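Local atomic coordinates of lipase (Pelosinus fermentans, PDB entry 5AH0), a protein that hydrolyses ester bonds as a zinc-containing lipase of the alpha/beta-hydrolase clan and also breaks down the polyester poly(butylene adipate-co-terephthalate). Residues 59-64 against 117-122; 173-178 against 233-238; 203-208 against 229-234. All coordinates share one frame; numbering follows the deposited sequence.

Contact 1 of 3, residues 59-64 against 117-122; sequences CELYAY and GQTVRT
L61 is the one residue of 59-64 that meets 117-122, and it does so with a single methyl group. Before it, E60 looks elsewhere, its carboxylate bonded by OE1 to the backbone N of G49 and by OE2 to Y72 OH. L61 holds CG anti to the backbone N (chi1 -174°), which carries the isobutyl group across the gap between the two helices. Its CD2 lies 3.8 Å from V120 CG1 and 4.1 Å from T119 CG2, while the backbones stay apart, L61 CA to V120 CA measuring 8.3 Å. Helix 116-129 comes two residues after strand 108-113 of the central parallel sheet, and the Ala-His-Ser-Met-Gly sequence across this junction matches the nucleophile elbow of alpha/beta hydrolases. T119 is split in character: CG2 serves the apolar contact with L61, whereas OG1 bonds chiefly to R57 NE, with N54 OD1 and M115 O as alternative acceptors for its one proton. V120 offers CG1, which stands anti to its carbonyl carbon. The leucine also packs on L123 and A46, between helix 54-66, helix 116-129 and strand 43-46. Beyond L61, the Y62 ring leans on L123 and L127, further along the partner helix than T119 and V120.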
# COMPACT_ATOMS: atom_id res chain seq x y z
N CYS A 59 -11.63 0.92 1.63
CA CYS A 59 -12.83 1.75 1.55
C CYS A 59 -12.49 3.16 1.06
O CYS A 59 -13.23 3.74 0.27
CB CYS A 59 -13.54 1.83 2.91
SG CYS A 59 -14.21 0.27 3.47
N GLU A 60 -11.40 3.72 1.57
CA GLU A 60 -10.94 5.03 1.12
C GLU A 60 -10.61 4.99 -0.36
O GLU A 60 -10.87 5.95 -1.08
CB GLU A 60 -9.74 5.48 1.94
CG GLU A 60 -10.08 5.71 3.40
CD GLU A 60 -8.85 5.79 4.29
OE1 GLU A 60 -7.73 5.84 3.73
OE2 GLU A 60 -9.00 5.80 5.53
N LEU A 61 -10.04 3.88 -0.80
CA LEU A 61 -9.62 3.71 -2.20
C LEU A 61 -10.82 3.71 -3.13
O LEU A 61 -10.80 4.36 -4.17
CB LEU A 61 -8.79 2.43 -2.36
CG LEU A 61 -8.11 2.12 -3.71
CD1 LEU A 61 -7.36 3.31 -4.22
CD2 LEU A 61 -7.15 0.97 -3.55
N TYR A 62 -11.86 2.96 -2.75
CA TYR A 62 -13.09 2.89 -3.55
C TYR A 62 -13.66 4.28 -3.77
O TYR A 62 -13.95 4.66 -4.90
CB TYR A 62 -14.15 1.99 -2.89
CG TYR A 62 -15.48 1.96 -3.63
CD1 TYR A 62 -15.69 1.08 -4.68
CD2 TYR A 62 -16.51 2.83 -3.28
CE1 TYR A 62 -16.90 1.06 -5.36
CE2 TYR A 62 -17.72 2.81 -3.96
CZ TYR A 62 -17.91 1.93 -5.00
OH TYR A 62 -19.11 1.91 -5.67
N ALA A 63 -13.83 5.02 -2.69
CA ALA A 63 -14.33 6.38 -2.77
C ALA A 63 -13.38 7.28 -3.55
O ALA A 63 -13.82 8.13 -4.33
CB ALA A 63 -14.56 6.96 -1.38
N TYR A 64 -12.07 7.09 -3.36
CA TYR A 64 -11.12 8.00 -3.97
C TYR A 64 -11.16 7.90 -5.49
O TYR A 64 -11.12 8.90 -6.18
CB TYR A 64 -9.70 7.75 -3.45
CG TYR A 64 -8.81 8.96 -3.62
CD1 TYR A 64 -8.16 9.21 -4.82
CD2 TYR A 64 -8.66 9.88 -2.59
CE1 TYR A 64 -7.36 10.32 -4.99
CE2 TYR A 64 -7.86 11.00 -2.74
CZ TYR A 64 -7.21 11.22 -3.94
OH TYR A 64 -6.42 12.33 -4.11
N GLY A 117 -0.08 -3.13 -1.76
CA GLY A 117 -0.29 -4.44 -2.34
C GLY A 117 -1.40 -5.19 -1.62
O GLY A 117 -2.23 -5.85 -2.26
N GLN A 118 -1.45 -5.05 -0.30
CA GLN A 118 -2.47 -5.69 0.51
C GLN A 118 -3.81 -5.01 0.31
O GLN A 118 -4.85 -5.65 0.18
CB GLN A 118 -2.08 -5.65 1.98
CG GLN A 118 -1.03 -6.64 2.41
CD GLN A 118 -0.83 -6.60 3.91
OE1 GLN A 118 -0.66 -5.53 4.50
NE2 GLN A 118 -0.90 -7.77 4.55
N THR A 119 -3.76 -3.68 0.27
CA THR A 119 -4.94 -2.86 0.16
C THR A 119 -5.76 -3.16 -1.09
O THR A 119 -6.98 -3.27 -1.01
CB THR A 119 -4.55 -1.37 0.15
OG1 THR A 119 -3.81 -1.09 1.34
CG2 THR A 119 -5.78 -0.49 0.08
N VAL A 120 -5.09 -3.31 -2.23
CA VAL A 120 -5.80 -3.50 -3.49
C VAL A 120 -6.31 -4.93 -3.67
O VAL A 120 -7.34 -5.14 -4.32
CB VAL A 120 -4.93 -3.09 -4.69
CG1 VAL A 120 -4.59 -1.60 -4.59
CG2 VAL A 120 -3.68 -3.93 -4.77
N ARG A 121 -5.62 -5.89 -3.08
CA ARG A 121 -6.15 -7.26 -2.97
C ARG A 121 -7.48 -7.22 -2.21
O ARG A 121 -8.45 -7.91 -2.56
CB ARG A 121 -5.17 -8.17 -2.23
CG ARG A 121 -3.98 -8.67 -3.03
CD ARG A 121 -2.96 -9.33 -2.10
NE ARG A 121 -3.57 -10.40 -1.30
CZ ARG A 121 -3.11 -10.83 -0.13
NH1 ARG A 121 -2.02 -10.28 0.41
NH2 ARG A 121 -3.73 -11.80 0.51
N THR A 122 -7.52 -6.40 -1.17
CA THR A 122 -8.71 -6.27 -0.34
C THR A 122 -9.81 -5.55 -1.10
O THR A 122 -10.98 -5.95 -1.05
CB THR A 122 -8.38 -5.52 0.95
OG1 THR A 122 -7.32 -6.21 1.63
CG2 THR A 122 -9.59 -5.43 1.86

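Contact 2 of 3, residues 173-178 against 233-238; sequences NIFGDF and DLANWD. With ZN (zinc ion), chain C.
F175 holds CG anti to its backbone N (chi1 167°), which sends the ring out from helix 173-190, while the first torsion of N236 (66°) turns the carboxamide away, so that the CB methylene, rather than the amide, meets that ring. The result is a CH-pi contact: N236 CB sits 3.5 Å from the centroid of the F175 ring, only 9° off the ring normal, so the methylene lies over the centre of one face. The two side chains meet crosswise. The N236 backbone joins in, with F175 CE2 3.6 Å from N236 CA; A235 CB is a looser neighbour at 4.3 Å from F175 CE2. A235 and N236 lie in the first turn of helix 235-238, where L234, the N-cap residue, receives both W237 N and D238 N at its carbonyl oxygen. F12, just after strand 6-9, also meets the F175 ring. Helix 173-190 is probably the counterpart of the lid helix of related bacterial lipases. No hydrogen bond crosses here; shape and a weakly polarised methylene against pi electrons do the joining.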
# COMPACT_ATOMS: atom_id res chain seq x y z
N ASN A 173 7.46 -2.03 18.75
CA ASN A 173 8.02 -0.73 19.07
C ASN A 173 8.76 -0.10 17.90
O ASN A 173 8.83 1.12 17.78
CB ASN A 173 8.95 -0.83 20.27
CG ASN A 173 8.29 -0.37 21.54
OD1 ASN A 173 7.27 0.31 21.51
ND2 ASN A 173 8.87 -0.75 22.67
N ILE A 174 9.33 -0.93 17.04
CA ILE A 174 10.15 -0.39 15.97
C ILE A 174 9.27 0.11 14.82
O ILE A 174 9.69 0.94 14.02
CB ILE A 174 11.16 -1.44 15.49
CG1 ILE A 174 12.22 -0.77 14.61
CG2 ILE A 174 10.46 -2.58 14.79
CD1 ILE A 174 13.50 -1.56 14.51
N PHE A 175 8.04 -0.38 14.77
CA PHE A 175 7.03 0.14 13.85
C PHE A 175 6.82 1.64 14.03
O PHE A 175 6.81 2.40 13.07
CB PHE A 175 5.71 -0.60 14.05
CG PHE A 175 4.53 0.05 13.40
CD1 PHE A 175 3.81 1.05 14.05
CD2 PHE A 175 4.12 -0.34 12.14
CE1 PHE A 175 2.73 1.65 13.46
CE2 PHE A 175 3.02 0.25 11.53
CZ PHE A 175 2.33 1.24 12.19
N GLY A 176 6.63 2.07 15.27
CA GLY A 176 6.48 3.49 15.57
C GLY A 176 7.76 4.28 15.38
O GLY A 176 7.73 5.46 15.03
N ASP A 177 8.91 3.64 15.61
CA ASP A 177 10.17 4.32 15.40
C ASP A 177 10.35 4.60 13.91
O ASP A 177 10.80 5.67 13.52
CB ASP A 177 11.34 3.50 15.91
CG ASP A 177 12.67 4.19 15.67
OD1 ASP A 177 13.05 5.06 16.49
OD2 ASP A 177 13.33 3.88 14.65
N PHE A 178 9.98 3.61 13.10
CA PHE A 178 10.08 3.77 11.66
C PHE A 178 9.16 4.89 11.17
O PHE A 178 9.55 5.69 10.33
CB PHE A 178 9.72 2.48 10.93
CG PHE A 178 9.82 2.62 9.45
CD1 PHE A 178 11.05 2.56 8.83
CD2 PHE A 178 8.69 2.88 8.69
CE1 PHE A 178 11.15 2.73 7.46
CE2 PHE A 178 8.79 3.05 7.31
CZ PHE A 178 10.02 2.98 6.71
N ASP A 233 -7.16 -2.79 14.17
CA ASP A 233 -7.65 -2.14 12.96
C ASP A 233 -6.72 -1.04 12.47
O ASP A 233 -7.17 -0.05 11.91
CB ASP A 233 -9.05 -1.56 13.21
CG ASP A 233 -9.77 -1.17 11.92
OD1 ASP A 233 -9.69 -1.94 10.93
OD2 ASP A 233 -10.41 -0.10 11.90
N LEU A 234 -5.42 -1.23 12.67
CA LEU A 234 -4.45 -0.28 12.15
C LEU A 234 -3.36 -1.02 11.37
O LEU A 234 -3.30 -2.26 11.40
CB LEU A 234 -3.87 0.55 13.29
CG LEU A 234 -4.87 1.54 13.88
CD1 LEU A 234 -4.39 2.06 15.21
CD2 LEU A 234 -5.09 2.69 12.92
N ALA A 235 -2.51 -0.26 10.68
CA ALA A 235 -1.46 -0.85 9.84
C ALA A 235 -0.56 -1.80 10.64
O ALA A 235 -0.17 -2.85 10.14
CB ALA A 235 -0.62 0.23 9.18
N ASN A 236 -0.27 -1.44 11.89
CA ASN A 236 0.67 -2.20 12.70
C ASN A 236 0.20 -3.65 12.95
O ASN A 236 1.02 -4.55 13.11
CB ASN A 236 0.94 -1.48 14.02
CG ASN A 236 -0.29 -1.42 14.91
OD1 ASN A 236 -1.42 -1.38 14.42
ND2 ASN A 236 -0.08 -1.41 16.22
N TRP A 237 -1.10 -3.88 12.94
CA TRP A 237 -1.59 -5.25 13.01
C TRP A 237 -1.54 -5.91 11.63
O TRP A 237 -0.98 -6.99 11.48
CB TRP A 237 -3.01 -5.30 13.56
CG TRP A 237 -3.62 -6.65 13.49
CD1 TRP A 237 -4.65 -7.05 12.69
CD2 TRP A 237 -3.22 -7.81 14.24
NE1 TRP A 237 -4.93 -8.38 12.91
CE2 TRP A 237 -4.06 -8.86 13.85
CE3 TRP A 237 -2.23 -8.04 15.20
CZ2 TRP A 237 -3.95 -10.14 14.39
CZ3 TRP A 237 -2.13 -9.31 15.74
CH2 TRP A 237 -2.98 -10.34 15.33
N ASP A 238 -2.09 -5.23 10.63
CA ASP A 238 -2.19 -5.77 9.28
C ASP A 238 -0.82 -6.00 8.61
O ASP A 238 -0.69 -6.80 7.69
CB ASP A 238 -3.04 -4.85 8.40
CG ASP A 238 -4.51 -5.24 8.39
OD1 ASP A 238 -4.84 -6.34 8.88
OD2 ASP A 238 -5.33 -4.44 7.87
ZN ZN C . -11.54 0.24 10.30

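Contact 3 of 3, residues 203-208 against 229-234; sequences DQWGLN and NSTNDL. With ZN (zinc ion), chain C.
W205 lays its six-membered ring beside D233, a ligand of the zinc ion. D233 OD2 binds the metal at 2.0 Å and also lies 3.6 Å from W205 CZ2; D233 OD1 stays 2.9 Å from the zinc, so coordination is through one oxygen. Carboxylate and indole planes are 57° apart, and the oxygen approaches the ring obliquely. Further along the indole, W205 CH2 comes 4.0 Å from T231 OG1, and on the pyrrole side W205 NE1 is 3.8 Å from the L234 methyl CD2. Chi1 of W205 (-56°) places CG beside the backbone N and anti to the carbonyl carbon, turning the indole toward 229-234. The next shell holds the backbone of D233: T231 OG1 accepts from D233 N at 2.9 Å, a bent bond of 134° that makes an ST turn leading into D233. D56, H76 and H82 complete the zinc site; H82 meets the W205 indole edge to face, while Q204 NE2 bonds D56 OD2, so 203-208 also contacts two further ligands. With an alanine at W205, the D233 carboxylate would probably lose the ring at its side and H82 its edge-to-face partner, while L234 CD2 would lose part of its packing. A zinc site of two aspartates and two histidines is familiar from the family I.5 bacterial lipases. The loop with W205 links helices 173-190 and 215-223; it packs against the short connection from helix 227-230 to helix 235-238, near the metal ligands supplied by helices 54-66 and 74-80 and the turn before strand 85-89.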
# COMPACT_ATOMS: atom_id res chain seq x y z
N ASP A 203 -8.88 10.67 11.16
CA ASP A 203 -9.99 11.46 11.69
C ASP A 203 -11.12 10.55 12.19
O ASP A 203 -11.92 10.94 13.04
CB ASP A 203 -10.52 12.43 10.64
CG ASP A 203 -9.41 13.24 9.98
OD1 ASP A 203 -8.25 13.21 10.46
OD2 ASP A 203 -9.69 13.92 8.97
N GLN A 204 -11.16 9.31 11.68
CA GLN A 204 -12.15 8.34 12.15
C GLN A 204 -11.77 7.82 13.53
O GLN A 204 -12.49 6.99 14.11
CB GLN A 204 -12.29 7.18 11.16
CG GLN A 204 -11.18 6.16 11.21
CD GLN A 204 -9.99 6.52 10.32
OE1 GLN A 204 -9.63 7.70 10.18
NE2 GLN A 204 -9.39 5.51 9.70
N TRP A 205 -10.65 8.31 14.05
CA TRP A 205 -10.25 8.04 15.43
C TRP A 205 -10.14 9.32 16.24
O TRP A 205 -9.68 9.31 17.37
CB TRP A 205 -8.90 7.32 15.47
CG TRP A 205 -8.83 6.04 14.69
CD1 TRP A 205 -8.34 5.88 13.42
CD2 TRP A 205 -9.25 4.74 15.13
NE1 TRP A 205 -8.42 4.56 13.05
CE2 TRP A 205 -8.98 3.84 14.08
CE3 TRP A 205 -9.83 4.26 16.31
CZ2 TRP A 205 -9.27 2.48 14.17
CZ3 TRP A 205 -10.11 2.90 16.40
CH2 TRP A 205 -9.83 2.03 15.34
N GLY A 206 -10.51 10.44 15.63
CA GLY A 206 -10.43 11.73 16.30
C GLY A 206 -9.01 12.25 16.45
O GLY A 206 -8.77 13.25 17.12
N LEU A 207 -8.06 11.55 15.82
CA LEU A 207 -6.66 11.94 15.91
C LEU A 207 -6.21 12.81 14.74
O LEU A 207 -5.26 12.48 14.02
CB LEU A 207 -5.78 10.70 16.01
CG LEU A 207 -5.94 9.98 17.35
CD1 LEU A 207 -5.14 8.68 17.41
CD2 LEU A 207 -5.52 10.90 18.49
N ASN A 208 -6.88 13.94 14.56
CA ASN A 208 -6.49 14.93 13.57
C ASN A 208 -5.68 16.04 14.22
O ASN A 208 -5.89 16.35 15.39
CB ASN A 208 -7.72 15.48 12.86
CG ASN A 208 -8.74 16.02 13.82
OD1 ASN A 208 -9.65 15.30 14.23
ND2 ASN A 208 -8.59 17.28 14.20
N ASN A 229 -2.37 -0.35 20.84
CA ASN A 229 -2.34 -1.57 21.63
C ASN A 229 -3.72 -2.15 21.86
O ASN A 229 -3.85 -3.30 22.30
CB ASN A 229 -1.67 -1.30 22.98
CG ASN A 229 -0.32 -0.61 22.83
OD1 ASN A 229 0.51 -1.00 22.01
ND2 ASN A 229 -0.11 0.44 23.62
N SER A 230 -4.76 -1.38 21.57
CA SER A 230 -6.14 -1.76 21.92
C SER A 230 -6.95 -2.28 20.73
O SER A 230 -7.85 -3.11 20.91
CB SER A 230 -6.87 -0.57 22.56
OG SER A 230 -7.05 0.47 21.63
N THR A 231 -6.68 -1.78 19.54
CA THR A 231 -7.38 -2.26 18.37
C THR A 231 -6.50 -3.13 17.47
O THR A 231 -5.27 -3.13 17.60
CB THR A 231 -7.95 -1.11 17.53
OG1 THR A 231 -8.64 -1.64 16.40
CG2 THR A 231 -6.83 -0.24 17.03
N ASN A 232 -7.12 -3.88 16.58
CA ASN A 232 -6.39 -4.62 15.56
C ASN A 232 -6.72 -4.05 14.19
O ASN A 232 -6.60 -4.73 13.18
CB ASN A 232 -6.72 -6.11 15.62
CG ASN A 232 -8.16 -6.41 15.24
OD1 ASN A 232 -9.04 -5.55 15.36
ND2 ASN A 232 -8.41 -7.63 14.76
N ASP A 233 -7.16 -2.79 14.17
CA ASP A 233 -7.65 -2.14 12.96
C ASP A 233 -6.72 -1.04 12.47
O ASP A 233 -7.17 -0.05 11.91
CB ASP A 233 -9.05 -1.56 13.21
CG ASP A 233 -9.77 -1.17 11.92
OD1 ASP A 233 -9.69 -1.94 10.93
OD2 ASP A 233 -10.41 -0.10 11.90
N LEU A 234 -5.42 -1.23 12.67
CA LEU A 234 -4.45 -0.28 12.15
C LEU A 234 -3.36 -1.02 11.37
O LEU A 234 -3.30 -2.26 11.40
CB LEU A 234 -3.87 0.55 13.29
CG LEU A 234 -4.87 1.54 13.88
CD1 LEU A 234 -4.39 2.06 15.21
CD2 LEU A 234 -5.09 2.69 12.92
ZN ZN C . -11.54 0.24 10.30

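Overall arrangement
Contacts 1 and 2 are buried and contact 3 partly so; their centres lie about 8, 14 and 18 Å from the centre of the chain. Contact 1 is purely aliphatic and joins two helices packed near the central sheet. Contact 2 sets an aromatic face against a methylene, and contact 3 combines indole packing with a metal-bound carboxylate. Contacts 2 and 3 share D233 and L234, their centres about 12 Å apart, so one turn serves the zinc site and starts helix 235-238. Q118 NE2 to D238 O, a probable hydrogen bond of 3.3 Å, joins contact 1 to contact 2; E60 and Q204 pack together between contacts 1 and 3.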